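Local coordinates for glycosyl transferase family 9 (Veillonella parvula, PDB 3TOV), which probably transfers a sugar, perhaps a heptose, from an activated donor to an acceptor, as other heptosyltransferase-like enzymes of the GT-B class do, at residues A[33-47]-A[57-69]. Numbering follows the deposited sequence.
Sequences RKAAPHSHITYVIDE and PNIDELIVVDKKG
R33, near the end of helix 26-35, bonds D60 in the loop leading into strand 61-65, a worked example of how side chains can fix an edge strand where backbone pairing begins. Bends at chi2 (63°) and chi3 (74°) turn the R33 guanidinium back so that NH1 meets D60 OD2 at 3.0 Å, within the guanidinium plane but from above the carboxylate plane. The same oxygen uses its anti lone pair for the backbone N of I41 in strand 40-46, so two donors grip it. R33 NH2 points at S39 O (2.8 Å) in a nearly straight bond, while I41 CD1 lies over one guanidinium face. With an alanine at R33, D60 would probably lose its charged mate and S39 O this donor. Farther on, Y43 N binds E61 O (2.8 Å) and Y43 O receives I63 N (2.9 Å). Here packing is tight: Y43 CB meets I59 CD1 on the face toward L29 of helix 26-35, and V44 CG1 meets I63 CG1 (3.9 Å) on the face covered by helix 70-87. The far end is looser: exposed, poorly ordered K67 places NZ 3.9 Å from D46 OD1, a long salt bridge. Strand 61-65 edges the 3-2-1-4-5-6 parallel sheet of a Rossmann-like domain, as in GT-B glycosyltransferases.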
# COMPACT_ATOMS: atom_id res chain seq x y z
N ARG A 33 -9.19 14.69 -8.35
CA ARG A 33 -8.60 15.97 -8.72
C ARG A 33 -8.72 16.27 -10.24
O ARG A 33 -8.65 17.43 -10.66
CB ARG A 33 -7.14 16.04 -8.23
CG ARG A 33 -6.31 17.19 -8.80
CD ARG A 33 -6.85 18.54 -8.41
NE ARG A 33 -6.56 18.84 -7.02
CZ ARG A 33 -7.30 19.65 -6.27
NH1 ARG A 33 -6.97 19.88 -5.01
NH2 ARG A 33 -8.38 20.23 -6.80
N LYS A 34 -8.93 15.24 -11.05
CA LYS A 34 -9.09 15.43 -12.48
C LYS A 34 -10.44 16.06 -12.78
O LYS A 34 -10.56 16.97 -13.60
CB LYS A 34 -8.97 14.10 -13.22
CG LYS A 34 -8.07 14.14 -14.43
CD LYS A 34 -8.27 12.93 -15.31
CE LYS A 34 -7.66 11.67 -14.73
NZ LYS A 34 -7.74 10.58 -15.74
N ALA A 35 -11.46 15.54 -12.09
CA ALA A 35 -12.84 16.00 -12.23
C ALA A 35 -13.13 17.20 -11.33
O ALA A 35 -14.22 17.76 -11.37
CB ALA A 35 -13.80 14.87 -11.90
N ALA A 36 -12.15 17.60 -10.53
CA ALA A 36 -12.34 18.71 -9.60
C ALA A 36 -11.14 19.64 -9.58
O ALA A 36 -10.69 20.05 -8.51
CB ALA A 36 -12.61 18.18 -8.21
N PRO A 37 -10.64 20.00 -10.77
CA PRO A 37 -9.39 20.74 -10.93
C PRO A 37 -9.30 21.94 -10.01
O PRO A 37 -8.22 22.29 -9.55
CB PRO A 37 -9.45 21.22 -12.38
CG PRO A 37 -10.29 20.22 -13.05
CD PRO A 37 -11.34 19.85 -12.05
N HIS A 38 -10.44 22.56 -9.73
CA HIS A 38 -10.45 23.81 -8.98
C HIS A 38 -10.90 23.60 -7.55
O HIS A 38 -10.60 24.40 -6.67
CB HIS A 38 -11.36 24.82 -9.67
CG HIS A 38 -11.07 24.99 -11.13
ND1 HIS A 38 -11.99 24.68 -12.10
CD2 HIS A 38 -9.97 25.43 -11.77
CE1 HIS A 38 -11.47 24.94 -13.29
NE2 HIS A 38 -10.24 25.39 -13.12
N SER A 39 -11.63 22.51 -7.33
CA SER A 39 -12.14 22.20 -6.00
C SER A 39 -11.03 22.27 -4.96
O SER A 39 -9.88 21.97 -5.24
CB SER A 39 -12.76 20.81 -6.00
OG SER A 39 -13.62 20.65 -7.11
N HIS A 40 -11.39 22.67 -3.75
CA HIS A 40 -10.48 22.55 -2.63
C HIS A 40 -10.70 21.22 -1.93
O HIS A 40 -11.81 20.91 -1.46
CB HIS A 40 -10.66 23.70 -1.63
CG HIS A 40 -9.81 23.55 -0.41
ND1 HIS A 40 -10.14 22.69 0.62
CD2 HIS A 40 -8.63 24.11 -0.06
CE1 HIS A 40 -9.21 22.75 1.55
NE2 HIS A 40 -8.28 23.61 1.16
N ILE A 41 -9.65 20.42 -1.86
CA ILE A 41 -9.79 19.06 -1.37
C ILE A 41 -8.98 18.86 -0.12
O ILE A 41 -7.83 19.29 -0.05
CB ILE A 41 -9.33 18.05 -2.43
CG1 ILE A 41 -10.23 18.13 -3.66
CG2 ILE A 41 -9.33 16.67 -1.83
CD1 ILE A 41 -9.71 17.40 -4.89
N THR A 42 -9.57 18.22 0.88
CA THR A 42 -8.84 17.92 2.10
C THR A 42 -9.02 16.45 2.53
O THR A 42 -10.13 15.91 2.48
CB THR A 42 -9.18 18.92 3.24
OG1 THR A 42 -9.54 18.21 4.42
CG2 THR A 42 -10.32 19.86 2.83
N TYR A 43 -7.91 15.83 2.92
CA TYR A 43 -7.84 14.41 3.30
C TYR A 43 -7.69 14.23 4.80
O TYR A 43 -7.05 15.03 5.47
CB TYR A 43 -6.63 13.77 2.65
CG TYR A 43 -6.68 12.25 2.52
CD1 TYR A 43 -6.95 11.67 1.29
CD2 TYR A 43 -6.43 11.41 3.60
CE1 TYR A 43 -6.98 10.31 1.13
CE2 TYR A 43 -6.46 10.04 3.45
CZ TYR A 43 -6.74 9.49 2.21
OH TYR A 43 -6.79 8.13 2.00
N VAL A 44 -8.24 13.14 5.32
CA VAL A 44 -8.17 12.85 6.74
C VAL A 44 -7.73 11.40 7.02
O VAL A 44 -8.55 10.49 6.94
CB VAL A 44 -9.53 13.12 7.39
CG1 VAL A 44 -9.44 12.99 8.90
CG2 VAL A 44 -10.02 14.51 6.99
N ILE A 45 -6.44 11.22 7.34
CA ILE A 45 -5.90 9.91 7.75
C ILE A 45 -5.70 9.83 9.25
O ILE A 45 -6.03 10.76 10.00
CB ILE A 45 -4.46 9.62 7.22
CG1 ILE A 45 -3.86 10.84 6.53
CG2 ILE A 45 -4.38 8.33 6.44
CD1 ILE A 45 -3.39 11.89 7.54
N ASP A 46 -5.11 8.71 9.66
CA ASP A 46 -4.71 8.47 11.04
C ASP A 46 -3.26 8.89 11.24
O ASP A 46 -2.40 8.57 10.42
CB ASP A 46 -4.93 6.99 11.38
CG ASP A 46 -3.79 6.40 12.20
OD1 ASP A 46 -3.90 6.34 13.44
OD2 ASP A 46 -2.79 6.00 11.58
N GLU A 47 -3.00 9.59 12.33
CA GLU A 47 -1.70 10.22 12.60
C GLU A 47 -0.48 9.49 12.02
O GLU A 47 0.38 10.13 11.40
CB GLU A 47 -1.52 10.46 14.11
CG GLU A 47 -0.58 9.48 14.84
CD GLU A 47 -1.28 8.57 15.85
OE1 GLU A 47 -2.03 7.66 15.43
OE2 GLU A 47 -1.08 8.77 17.07
N PRO A 57 0.28 15.66 -4.76
CA PRO A 57 -0.08 16.70 -5.73
C PRO A 57 -1.58 16.97 -5.78
O PRO A 57 -1.99 18.08 -6.11
CB PRO A 57 0.39 16.11 -7.06
CG PRO A 57 1.30 14.95 -6.70
CD PRO A 57 0.74 14.43 -5.42
N ASN A 58 -2.37 15.97 -5.43
CA ASN A 58 -3.81 16.05 -5.57
C ASN A 58 -4.54 16.71 -4.40
O ASN A 58 -5.69 17.15 -4.53
CB ASN A 58 -4.38 14.66 -5.87
CG ASN A 58 -3.83 14.08 -7.16
OD1 ASN A 58 -4.30 14.42 -8.25
ND2 ASN A 58 -2.83 13.22 -7.05
N ILE A 59 -3.87 16.80 -3.25
CA ILE A 59 -4.51 17.35 -2.05
C ILE A 59 -4.07 18.78 -1.70
O ILE A 59 -2.98 19.23 -2.07
CB ILE A 59 -4.31 16.41 -0.87
CG1 ILE A 59 -4.97 15.09 -1.19
CG2 ILE A 59 -4.92 16.99 0.38
CD1 ILE A 59 -4.85 14.10 -0.09
N ASP A 60 -4.95 19.50 -1.01
CA ASP A 60 -4.69 20.88 -0.61
C ASP A 60 -4.39 20.91 0.87
O ASP A 60 -3.67 21.79 1.35
CB ASP A 60 -5.92 21.76 -0.84
CG ASP A 60 -6.33 21.83 -2.28
OD1 ASP A 60 -5.49 22.21 -3.13
OD2 ASP A 60 -7.50 21.50 -2.57
N GLU A 61 -4.96 19.96 1.59
CA GLU A 61 -4.97 20.01 3.04
C GLU A 61 -5.16 18.62 3.59
O GLU A 61 -6.12 17.93 3.24
CB GLU A 61 -6.10 20.92 3.52
CG GLU A 61 -5.79 21.69 4.80
CD GLU A 61 -5.43 23.15 4.54
OE1 GLU A 61 -4.26 23.53 4.74
OE2 GLU A 61 -6.33 23.93 4.14
N LEU A 62 -4.24 18.22 4.46
CA LEU A 62 -4.22 16.91 5.09
C LEU A 62 -4.29 17.07 6.61
O LEU A 62 -3.47 17.78 7.21
CB LEU A 62 -2.94 16.18 4.70
CG LEU A 62 -2.53 14.91 5.43
CD1 LEU A 62 -3.62 13.91 5.29
CD2 LEU A 62 -1.25 14.38 4.85
N ILE A 63 -5.27 16.43 7.23
CA ILE A 63 -5.47 16.54 8.68
C ILE A 63 -5.54 15.15 9.30
O ILE A 63 -6.30 14.29 8.84
CB ILE A 63 -6.74 17.37 9.04
CG1 ILE A 63 -7.83 16.50 9.64
CG2 ILE A 63 -7.29 18.15 7.83
CD1 ILE A 63 -9.06 17.30 10.00
N VAL A 64 -4.73 14.91 10.34
CA VAL A 64 -4.56 13.56 10.88
C VAL A 64 -5.33 13.35 12.18
O VAL A 64 -5.86 14.30 12.73
CB VAL A 64 -3.07 13.24 11.09
CG1 VAL A 64 -2.24 14.14 10.22
CG2 VAL A 64 -2.68 13.42 12.55
N VAL A 65 -5.44 12.11 12.65
CA VAL A 65 -6.07 11.84 13.95
C VAL A 65 -5.35 10.74 14.74
O VAL A 65 -4.75 9.85 14.15
CB VAL A 65 -7.56 11.42 13.81
CG1 VAL A 65 -8.17 11.99 12.55
CG2 VAL A 65 -7.69 9.90 13.83
N ASP A 66 -5.43 10.79 16.07
CA ASP A 66 -4.89 9.72 16.91
C ASP A 66 -5.98 8.80 17.44
O ASP A 66 -7.16 9.04 17.20
CB ASP A 66 -4.09 10.28 18.09
CG ASP A 66 -3.07 11.30 17.66
OD1 ASP A 66 -3.43 12.19 16.86
OD2 ASP A 66 -1.91 11.21 18.12
N LYS A 67 -5.58 7.76 18.17
CA LYS A 67 -6.56 6.86 18.77
C LYS A 67 -5.93 5.83 19.71
O LYS A 67 -4.73 5.56 19.66
CB LYS A 67 -7.39 6.15 17.69
CG LYS A 67 -6.61 5.71 16.47
CD LYS A 67 -5.57 4.65 16.80
CE LYS A 67 -4.68 4.37 15.61
NZ LYS A 67 -3.62 3.38 15.94
N LYS A 68 -6.78 5.28 20.57
CA LYS A 68 -6.38 4.19 21.45
C LYS A 68 -7.62 3.55 22.04
O LYS A 68 -7.93 2.39 21.78
CB LYS A 68 -5.45 4.69 22.56
CG LYS A 68 -5.06 3.60 23.55
CD LYS A 68 -4.20 4.12 24.67
CE LYS A 68 -3.72 2.98 25.55
NZ LYS A 68 -2.95 3.46 26.72
N GLY A 69 -8.35 4.33 22.84
CA GLY A 69 -9.59 3.87 23.43
C GLY A 69 -10.77 4.57 22.78
O GLY A 69 -10.62 5.26 21.77
O HOH W 1 -7.62 24.12 -4.90